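Local coordinates for calcium homeostasis modulator protein 5 (Homo sapiens, PDB 7D60) that assembles into undecameric, cone-shaped large-pore channels in the membrane, with gating and ion conductance probably regulated by lipids, at residues A[29-34]-A[115-120]; A[37-42]-A[52-57]; A[275-278]-A[282-285]. One frame throughout, in Å; residues are numbered along the deposited sequence.

Contact 1: residues A[29-34]-A[115-120]; sequences GSERLF and LSVALL. With PA8 (1,2-dioctanoyl-sn-glycero-3-phosphate), chain P.
Glu-31 carries this contact from the side of helix 15-38, lying against Val-117 and Ala-118 of helix 109-120. The apolar part is made by its first two carbons. CB lies 4.1 Å from CG1 of Val-117, and CG comes within 4.0 Å of CA of Ala-118. With CG of Glu-31 anti to the backbone N (chi1 -160°) and the chain bent at the next bond, the carboxylate comes alongside the backbone of the opposite helix. OE2 is 3.8 Å from CA of Ala-118, a packing contact; OE2 of the buried Glu-31 also takes a weak hydrogen bond from Asn-121 ND2, just past the end of 115-120.

The next residue, Arg-32, whose chain bends at chi2 and chi3, meets a bound lipid. This 1,2-dioctanoyl-sn-glycero-3-phosphate lies over one face of the guanidinium, the ester oxygen O7 standing 2.9 Å from NE. The phosphate is further off, its O3 4.4 Å from NH2 of Arg-32, close enough that the positive charge probably still favours it. Because a leucine in its place has no guanidinium, the lipid's glycerol ester would probably lose its polar neighbour and the phosphate a nearby positive charge. Asn-121 and Gln-176 complete this lipid site.

Here S1 meets S3 within the membrane. Phe-124 of helix 123-130 touches both Glu-31 and Ala-118, while helix 47-68 packs on Phe-34, Leu-115 and Ala-118, and helix 168-203 backs 115-120 through Leu-186, Ile-187 and Trp-184.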
loop_
_atom_site.group_PDB
_atom_site.type_symbol
_atom_site.label_atom_id
_atom_site.label_comp_id
_atom_site.label_asym_id
_atom_site.label_seq_id
_atom_site.Cartn_x
_atom_site.Cartn_y
_atom_site.Cartn_z
ATOM N N GLY A 29 6.441 -27.579 20.503
ATOM C CA GLY A 29 5.193 -26.846 20.379
ATOM C C GLY A 29 3.954 -27.665 20.671
ATOM O O GLY A 29 2.894 -27.090 20.929
ATOM N N SER A 30 4.058 -28.989 20.630
ATOM C CA SER A 30 2.933 -29.850 20.964
ATOM C C SER A 30 2.864 -30.166 22.447
ATOM O O SER A 30 1.781 -30.458 22.961
ATOM C CB SER A 30 3.012 -31.156 20.172
ATOM O OG SER A 30 1.986 -32.050 20.556
ATOM N N GLU A 31 3.997 -30.121 23.144
ATOM C CA GLU A 31 3.992 -30.330 24.584
ATOM C C GLU A 31 3.492 -29.102 25.327
ATOM O O GLU A 31 2.869 -29.236 26.385
ATOM C CB GLU A 31 5.393 -30.703 25.062
ATOM C CG GLU A 31 5.421 -31.390 26.408
ATOM C CD GLU A 31 5.598 -30.413 27.553
ATOM O OE1 GLU A 31 6.063 -29.282 27.306
ATOM O OE2 GLU A 31 5.261 -30.771 28.700
ATOM N N ARG A 32 3.748 -27.905 24.799
ATOM C CA ARG A 32 3.235 -26.695 25.423
ATOM C C ARG A 32 1.744 -26.521 25.205
ATOM O O ARG A 32 1.110 -25.756 25.933
ATOM C CB ARG A 32 3.975 -25.471 24.894
ATOM C CG ARG A 32 5.466 -25.543 25.089
ATOM C CD ARG A 32 5.800 -25.638 26.553
ATOM N NE ARG A 32 5.210 -24.537 27.303
ATOM C CZ ARG A 32 4.612 -24.670 28.480
ATOM N NH1 ARG A 32 4.523 -25.862 29.050
ATOM N NH2 ARG A 32 4.103 -23.609 29.089
ATOM N N LEU A 33 1.172 -27.198 24.215
ATOM C CA LEU A 33 -0.266 -27.144 24.012
ATOM C C LEU A 33 -0.993 -28.117 24.928
ATOM O O LEU A 33 -2.150 -27.881 25.281
ATOM C CB LEU A 33 -0.584 -27.424 22.541
ATOM C CG LEU A 33 -1.997 -27.217 21.997
ATOM C CD1 LEU A 33 -1.929 -26.569 20.634
ATOM C CD2 LEU A 33 -2.732 -28.541 21.898
ATOM N N PHE A 34 -0.335 -29.201 25.332
ATOM C CA PHE A 34 -0.968 -30.165 26.222
ATOM C C PHE A 34 -0.878 -29.743 27.678
ATOM O O PHE A 34 -1.814 -29.985 28.444
ATOM C CB PHE A 34 -0.331 -31.542 26.051
ATOM C CG PHE A 34 -1.027 -32.407 25.052
ATOM C CD1 PHE A 34 -2.228 -33.015 25.364
ATOM C CD2 PHE A 34 -0.481 -32.613 23.798
ATOM C CE1 PHE A 34 -2.875 -33.811 24.441
ATOM C CE2 PHE A 34 -1.120 -33.408 22.873
ATOM C CZ PHE A 34 -2.318 -34.008 23.195
ATOM N N LEU A 115 9.765 -37.551 25.505
ATOM C CA LEU A 115 10.025 -37.759 26.921
ATOM C C LEU A 115 11.008 -36.756 27.498
ATOM O O LEU A 115 11.022 -36.554 28.712
ATOM C CB LEU A 115 10.559 -39.166 27.144
ATOM C CG LEU A 115 9.540 -40.245 27.455
ATOM C CD1 LEU A 115 10.161 -41.601 27.252
ATOM C CD2 LEU A 115 9.070 -40.088 28.878
ATOM N N SER A 116 11.831 -36.132 26.666
ATOM C CA SER A 116 12.802 -35.159 27.134
ATOM C C SER A 116 12.207 -33.769 27.271
ATOM O O SER A 116 12.508 -33.068 28.236
ATOM C CB SER A 116 13.988 -35.120 26.179
ATOM O OG SER A 116 14.656 -36.362 26.167
ATOM N N VAL A 117 11.378 -33.351 26.319
ATOM C CA VAL A 117 10.718 -32.057 26.419
ATOM C C VAL A 117 9.646 -32.086 27.501
ATOM O O VAL A 117 9.404 -31.078 28.174
ATOM C CB VAL A 117 10.157 -31.665 25.038
ATOM C CG1 VAL A 117 9.484 -30.307 25.059
ATOM C CG2 VAL A 117 11.270 -31.652 24.022
ATOM N N ALA A 118 9.018 -33.240 27.723
ATOM C CA ALA A 118 8.018 -33.346 28.776
ATOM C C ALA A 118 8.650 -33.361 30.160
ATOM O O ALA A 118 8.009 -32.952 31.131
ATOM C CB ALA A 118 7.170 -34.596 28.570
ATOM N N LEU A 119 9.890 -33.824 30.278
ATOM C CA LEU A 119 10.583 -33.811 31.558
ATOM C C LEU A 119 11.321 -32.507 31.824
ATOM O O LEU A 119 11.601 -32.203 32.985
ATOM C CB LEU A 119 11.569 -34.972 31.640
ATOM C CG LEU A 119 11.019 -36.338 32.028
ATOM C CD1 LEU A 119 12.089 -37.381 31.866
ATOM C CD2 LEU A 119 10.504 -36.343 33.438
ATOM N N LEU A 120 11.645 -31.734 30.792
ATOM C CA LEU A 120 12.237 -30.418 30.987
ATOM C C LEU A 120 11.200 -29.353 31.302
ATOM O O LEU A 120 11.570 -28.248 31.701
ATOM C CB LEU A 120 13.027 -29.993 29.749
ATOM C CG LEU A 120 14.394 -30.624 29.486
ATOM C CD1 LEU A 120 15.078 -29.902 28.350
ATOM C CD2 LEU A 120 15.255 -30.607 30.719
HETATM O O1 PA8 P . 8.311 -21.702 33.080
HETATM O O2 PA8 P . 8.689 -24.143 33.126
HETATM P P1 PA8 P . 7.869 -23.030 32.518
HETATM O O3 PA8 P . 6.412 -23.243 32.846
HETATM O O4 PA8 P . 8.078 -23.032 30.884
HETATM C C1 PA8 P . 8.698 -24.144 30.306
HETATM C C2 PA8 P . 9.010 -23.854 28.837
HETATM C C3 PA8 P . 9.724 -25.071 28.249
HETATM O O5 PA8 P . 10.804 -24.672 27.446
HETATM C C4 PA8 P . 11.429 -25.730 26.768
HETATM O O6 PA8 P . 11.080 -26.847 26.950
HETATM C C5 PA8 P . 12.570 -25.469 25.788
HETATM C C6 PA8 P . 13.397 -26.733 25.560
HETATM C C7 PA8 P . 14.090 -26.757 24.202
HETATM O O7 PA8 P . 7.817 -23.629 28.139
HETATM C C12 PA8 P . 7.557 -22.308 27.741
HETATM O O8 PA8 P . 7.283 -21.484 28.546
HETATM C C13 PA8 P . 7.589 -21.932 26.260
HETATM C C14 PA8 P . 8.998 -21.649 25.748
HETATM C C15 PA8 P . 9.443 -22.661 24.695
HETATM C C16 PA8 P . 10.655 -22.169 23.907
HETATM C C17 PA8 P . 10.274 -21.299 22.712
HETATM C C18 PA8 P . 10.616 -21.966 21.383
#

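Contact 2: residues A[37-42]-A[52-57]; sequences VAFKCP and LVFLFA. With PA8 (1,2-dioctanoyl-sn-glycero-3-phosphate), chain B.
Phe-39 holds its CG anti to the backbone N (chi1 -168°), which turns its ring toward helix 47-68, where Phe-54, with chi1 at -93°, presents a face to it. The two make a T-shaped pair. CD2 of Phe-39 sits over the centre of the Phe-54 ring, 3.8 Å from CG of Phe-54, and CE2 follows at 4.1 Å from the same atom. The ring centroids are 5.2 Å apart and the planes stand at 80°, so it is C-H edge against pi face, with the two side chains running antiparallel past one another.

Neighbouring residues of 37-42 serve a bound phosphatidic acid instead. Lys-40 folds back through bends at chi3 and chi4, and its NZ gives a weak hydrogen bond of 3.4 Å to phosphate oxygen O1. At one of the esters of the same lipid, CG1 of Val-37 lies 3.3 Å from the carbonyl oxygen O8.

The pair has aromatic company: Phe-124 meets Phe-39 edge-to-face, Tyr-50 packs against both rings, and Trp-184 of a neighbouring subunit meets Phe-54 edge-to-face. Beyond it, Cys-41 is disulfide-bonded to Cys-127. This is an aromatic cluster at the extracellular end of the S1-S2 pair of the CALHM channel, set beside a lipid site and reaching into the subunit interface.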
loop_
_atom_site.group_PDB
_atom_site.type_symbol
_atom_site.label_atom_id
_atom_site.label_comp_id
_atom_site.label_asym_id
_atom_site.label_seq_id
_atom_site.Cartn_x
_atom_site.Cartn_y
_atom_site.Cartn_z
ATOM N N VAL A 37 -3.249 -26.146 28.022
ATOM C CA VAL A 37 -4.664 -26.107 27.676
ATOM C C VAL A 37 -5.417 -27.305 28.243
ATOM O O VAL A 37 -6.553 -27.175 28.704
ATOM C CB VAL A 37 -4.804 -26.010 26.144
ATOM C CG1 VAL A 37 -6.232 -25.795 25.750
ATOM C CG2 VAL A 37 -3.944 -24.881 25.612
ATOM N N ALA A 38 -4.805 -28.487 28.252
ATOM C CA ALA A 38 -5.520 -29.703 28.622
ATOM C C ALA A 38 -5.145 -30.250 29.991
ATOM O O ALA A 38 -6.001 -30.804 30.679
ATOM C CB ALA A 38 -5.287 -30.789 27.571
ATOM N N PHE A 39 -3.890 -30.127 30.404
ATOM C CA PHE A 39 -3.442 -30.737 31.648
ATOM C C PHE A 39 -3.855 -29.872 32.829
ATOM O O PHE A 39 -3.538 -28.680 32.877
ATOM C CB PHE A 39 -1.928 -30.932 31.633
ATOM C CG PHE A 39 -1.410 -31.808 32.736
ATOM C CD1 PHE A 39 -0.912 -31.258 33.903
ATOM C CD2 PHE A 39 -1.400 -33.180 32.599
ATOM C CE1 PHE A 39 -0.430 -32.060 34.910
ATOM C CE2 PHE A 39 -0.909 -33.984 33.602
ATOM C CZ PHE A 39 -0.430 -33.423 34.759
ATOM N N LYS A 40 -4.569 -30.471 33.775
ATOM C CA LYS A 40 -4.804 -29.866 35.079
ATOM C C LYS A 40 -4.887 -30.981 36.105
ATOM O O LYS A 40 -5.800 -31.809 36.066
ATOM C CB LYS A 40 -6.055 -28.978 35.080
ATOM C CG LYS A 40 -7.274 -29.529 34.368
ATOM C CD LYS A 40 -8.371 -28.489 34.311
ATOM C CE LYS A 40 -8.018 -27.385 33.329
ATOM N NZ LYS A 40 -7.977 -27.878 31.925
ATOM N N CYS A 41 -3.921 -31.012 36.990
ATOM C CA CYS A 41 -3.696 -32.099 37.925
ATOM C C CYS A 41 -4.801 -32.128 38.977
ATOM O O CYS A 41 -5.147 -31.089 39.539
ATOM C CB CYS A 41 -2.328 -31.929 38.594
ATOM S SG CYS A 41 -1.736 -33.238 39.702
ATOM N N PRO A 42 -5.379 -33.287 39.253
ATOM C CA PRO A 42 -6.283 -33.419 40.391
ATOM C C PRO A 42 -5.460 -33.501 41.672
ATOM O O PRO A 42 -4.236 -33.438 41.668
ATOM C CB PRO A 42 -7.017 -34.723 40.100
ATOM C CG PRO A 42 -6.029 -35.530 39.382
ATOM C CD PRO A 42 -5.171 -34.582 38.589
ATOM N N LEU A 52 1.317 -40.104 34.736
ATOM C CA LEU A 52 2.133 -41.108 34.082
ATOM C C LEU A 52 1.524 -41.582 32.770
ATOM O O LEU A 52 2.184 -42.304 32.023
ATOM C CB LEU A 52 2.322 -42.279 35.045
ATOM C CG LEU A 52 3.420 -43.314 34.972
ATOM C CD1 LEU A 52 4.717 -42.601 35.167
ATOM C CD2 LEU A 52 3.218 -44.297 36.089
ATOM N N VAL A 53 0.284 -41.199 32.483
ATOM C CA VAL A 53 -0.350 -41.451 31.193
ATOM C C VAL A 53 -0.067 -40.320 30.214
ATOM O O VAL A 53 0.209 -40.561 29.041
ATOM C CB VAL A 53 -1.865 -41.686 31.405
ATOM C CG1 VAL A 53 -2.674 -41.408 30.164
ATOM C CG2 VAL A 53 -2.110 -43.112 31.829
ATOM N N PHE A 54 -0.046 -39.072 30.678
ATOM C CA PHE A 54 0.327 -37.953 29.820
ATOM C C PHE A 54 1.801 -37.958 29.438
ATOM O O PHE A 54 2.193 -37.209 28.541
ATOM C CB PHE A 54 -0.002 -36.633 30.506
ATOM C CG PHE A 54 -1.346 -36.079 30.159
ATOM C CD1 PHE A 54 -2.488 -36.560 30.772
ATOM C CD2 PHE A 54 -1.464 -35.055 29.240
ATOM C CE1 PHE A 54 -3.717 -36.041 30.463
ATOM C CE2 PHE A 54 -2.690 -34.533 28.929
ATOM C CZ PHE A 54 -3.818 -35.026 29.541
ATOM N N LEU A 55 2.621 -38.768 30.098
ATOM C CA LEU A 55 4.036 -38.918 29.799
ATOM C C LEU A 55 4.285 -40.006 28.761
ATOM O O LEU A 55 5.018 -39.788 27.794
ATOM C CB LEU A 55 4.789 -39.237 31.092
ATOM C CG LEU A 55 6.229 -38.802 31.336
ATOM C CD1 LEU A 55 6.424 -37.348 31.016
ATOM C CD2 LEU A 55 6.571 -39.070 32.778
ATOM N N PHE A 56 3.667 -41.173 28.932
ATOM C CA PHE A 56 4.009 -42.354 28.155
ATOM C C PHE A 56 3.027 -42.689 27.041
ATOM O O PHE A 56 3.397 -43.423 26.124
ATOM C CB PHE A 56 4.134 -43.567 29.077
ATOM C CG PHE A 56 5.358 -43.544 29.930
ATOM C CD1 PHE A 56 6.612 -43.503 29.355
ATOM C CD2 PHE A 56 5.260 -43.562 31.306
ATOM C CE1 PHE A 56 7.745 -43.479 30.138
ATOM C CE2 PHE A 56 6.391 -43.539 32.092
ATOM C CZ PHE A 56 7.631 -43.497 31.507
ATOM N N ALA A 57 1.798 -42.205 27.093
ATOM C CA ALA A 57 0.867 -42.518 26.014
ATOM C C ALA A 57 1.108 -41.721 24.730
ATOM O O ALA A 57 0.908 -42.288 23.653
ATOM C CB ALA A 57 -0.585 -42.363 26.473
HETATM O O1 PA8 B . -9.332 -26.243 29.305
HETATM O O2 PA8 B . -10.221 -28.520 28.950
HETATM P P1 PA8 B . -10.267 -27.087 28.476
HETATM O O3 PA8 B . -11.670 -26.553 28.622
HETATM O O4 PA8 B . -9.806 -27.023 26.896
HETATM C C1 PA8 B . -9.728 -28.227 26.189
HETATM C C2 PA8 B . -9.065 -27.987 24.832
HETATM C C3 PA8 B . -8.956 -29.327 24.107
HETATM O O5 PA8 B . -7.701 -29.458 23.494
HETATM C C4 PA8 B . -7.571 -30.609 22.700
HETATM O O6 PA8 B . -8.452 -31.399 22.645
HETATM C C5 PA8 B . -6.301 -30.870 21.896
HETATM C C6 PA8 B . -6.181 -32.347 21.525
HETATM C C7 PA8 B . -5.368 -32.581 20.256
HETATM O O7 PA8 B . -9.849 -27.107 24.076
HETATM C C12 PA8 B . -9.350 -25.807 23.897
HETATM O O8 PA8 B . -9.316 -25.050 24.808
HETATM C C13 PA8 B . -8.881 -25.347 22.518
HETATM C C14 PA8 B . -7.453 -25.777 22.201
HETATM C C15 PA8 B . -7.390 -26.756 21.030
HETATM C C16 PA8 B . -5.978 -26.878 20.462
HETATM C C17 PA8 B . -5.668 -25.814 19.411
HETATM C C18 PA8 B . -5.476 -26.419 18.023
#

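Contact 3: residues A[275-278]-A[282-285]; sequences QQHY and HRVV
The His-277 ring is held between two pieces of chain: the carbonyl carbon of Gln-275 lies over one face, toward the rim, and CA of Arg-283 over the opposite one. The latter is a CH-pi contact, 4.1 Å from CA of Arg-283 to the centroid of the His-277 ring. An edge of that same imidazole points at the face of His-282, with CD2 of His-277 standing 4.1 Å above the centre of the His-282 ring and the planes at 81°, a T-shaped pair.

At the edge of the His-282 ring, Tyr-278 N donates a hydrogen bond of 3.3 Å to His-282 ND1. It is nearly straight (169°) but tilted somewhat out of the ring plane, and it is consistent with ND1 carrying no proton. The His-282 side chain extends opposite its backbone N (chi1 -172°), which brings the imidazole to the backbone of 277-278. CG of Arg-283 adds a van der Waals contact, 3.7 Å from ND1 of His-277.

These contacts fold the loop, probably cytoplasmic, onto the start of helix 280-287, where Ser-279 OG also accepts a hydrogen bond from His-282 N. Phe-214 of helix 209-246 meets Tyr-278 edge-to-face, and a neighbouring subunit packs Trp-262 on Tyr-278 and Asn-241 on His-282.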
loop_
_atom_site.group_PDB
_atom_site.type_symbol
_atom_site.label_atom_id
_atom_site.label_comp_id
_atom_site.label_asym_id
_atom_site.label_seq_id
_atom_site.Cartn_x
_atom_site.Cartn_y
_atom_site.Cartn_z
ATOM N N GLN A 275 31.868 -60.649 -6.075
ATOM C CA GLN A 275 31.068 -60.162 -7.194
ATOM C C GLN A 275 30.262 -58.983 -6.681
ATOM O O GLN A 275 29.295 -59.169 -5.936
ATOM C CB GLN A 275 30.148 -61.250 -7.738
ATOM C CG GLN A 275 30.841 -62.558 -8.051
ATOM C CD GLN A 275 30.690 -63.563 -6.931
ATOM O OE1 GLN A 275 29.774 -63.465 -6.116
ATOM N NE2 GLN A 275 31.593 -64.536 -6.881
ATOM N N GLN A 276 30.651 -57.773 -7.064
ATOM C CA GLN A 276 30.081 -56.574 -6.460
ATOM C C GLN A 276 28.817 -56.178 -7.213
ATOM O O GLN A 276 28.873 -55.638 -8.319
ATOM C CB GLN A 276 31.108 -55.449 -6.421
ATOM C CG GLN A 276 32.003 -55.326 -7.639
ATOM C CD GLN A 276 33.205 -54.455 -7.377
ATOM O OE1 GLN A 276 33.614 -54.277 -6.233
ATOM N NE2 GLN A 276 33.771 -53.894 -8.436
ATOM N N HIS A 277 27.669 -56.453 -6.607
ATOM C CA HIS A 277 26.378 -56.012 -7.108
ATOM C C HIS A 277 25.801 -54.993 -6.141
ATOM O O HIS A 277 25.921 -55.149 -4.926
ATOM C CB HIS A 277 25.422 -57.190 -7.269
ATOM C CG HIS A 277 25.945 -58.273 -8.154
ATOM N ND1 HIS A 277 26.173 -59.554 -7.707
ATOM C CD2 HIS A 277 26.284 -58.266 -9.464
ATOM C CE1 HIS A 277 26.629 -60.290 -8.702
ATOM N NE2 HIS A 277 26.708 -59.532 -9.778
ATOM N N TYR A 278 25.178 -53.954 -6.677
ATOM C CA TYR A 278 24.726 -52.834 -5.870
ATOM C C TYR A 278 23.239 -52.874 -5.557
ATOM O O TYR A 278 22.749 -51.992 -4.849
ATOM C CB TYR A 278 25.086 -51.521 -6.561
ATOM C CG TYR A 278 26.571 -51.337 -6.709
ATOM C CD1 TYR A 278 27.355 -50.995 -5.618
ATOM C CD2 TYR A 278 27.193 -51.528 -7.928
ATOM C CE1 TYR A 278 28.713 -50.838 -5.744
ATOM C CE2 TYR A 278 28.547 -51.375 -8.061
ATOM C CZ TYR A 278 29.301 -51.031 -6.967
ATOM O OH TYR A 278 30.655 -50.877 -7.102
ATOM N N HIS A 282 20.238 -55.766 -9.705
ATOM C CA HIS A 282 21.512 -55.903 -10.400
ATOM C C HIS A 282 21.999 -57.347 -10.370
ATOM O O HIS A 282 22.619 -57.820 -11.325
ATOM C CB HIS A 282 22.531 -54.963 -9.754
ATOM C CG HIS A 282 23.832 -54.845 -10.485
ATOM N ND1 HIS A 282 24.928 -54.223 -9.934
ATOM C CD2 HIS A 282 24.213 -55.246 -11.719
ATOM C CE1 HIS A 282 25.931 -54.256 -10.790
ATOM N NE2 HIS A 282 25.524 -54.875 -11.880
ATOM N N ARG A 283 21.700 -58.072 -9.296
ATOM C CA ARG A 283 22.230 -59.419 -9.146
ATOM C C ARG A 283 21.487 -60.429 -10.011
ATOM O O ARG A 283 22.111 -61.323 -10.583
ATOM C CB ARG A 283 22.188 -59.834 -7.680
ATOM C CG ARG A 283 22.862 -61.151 -7.392
ATOM C CD ARG A 283 22.534 -61.636 -6.007
ATOM N NE ARG A 283 21.095 -61.760 -5.820
ATOM C CZ ARG A 283 20.470 -62.903 -5.563
ATOM N NH1 ARG A 283 21.164 -64.027 -5.458
ATOM N NH2 ARG A 283 19.154 -62.920 -5.408
ATOM N N VAL A 284 20.164 -60.310 -10.133
ATOM C CA VAL A 284 19.419 -61.282 -10.929
ATOM C C VAL A 284 19.551 -61.032 -12.425
ATOM O O VAL A 284 19.258 -61.933 -13.218
ATOM C CB VAL A 284 17.932 -61.316 -10.535
ATOM C CG1 VAL A 284 17.790 -61.593 -9.060
ATOM C CG2 VAL A 284 17.242 -60.025 -10.898
ATOM N N VAL A 285 19.987 -59.843 -12.836
ATOM C CA VAL A 285 20.254 -59.588 -14.246
ATOM C C VAL A 285 21.614 -60.145 -14.644
ATOM O O VAL A 285 21.750 -60.799 -15.682
ATOM C CB VAL A 285 20.132 -58.081 -14.530
ATOM C CG1 VAL A 285 20.663 -57.734 -15.896
ATOM C CG2 VAL A 285 18.690 -57.667 -14.442
#

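Contacts 1 and 2 belong to one transmembrane bundle and share helix 15-38; their centres are 11 Å apart, and they touch directly, with Phe-34 O and Phe-39 N 2.9 Å apart in a probable hydrogen bond and Leu-55 packed on Ala-118. Contact 1 is buried, whereas contact 2, nested within its loop along the chain, is partly buried. Each has a lipid beside it, but contact 1 packs a carboxylate chain on small residues and contact 2 pairs aromatic rings. Contact 3 shares no element with them: about 47 Å from contact 1 between centres, it is partly buried, probably cytoplasmic and very local, with paired imidazoles and a backbone-to-imidazole hydrogen bond.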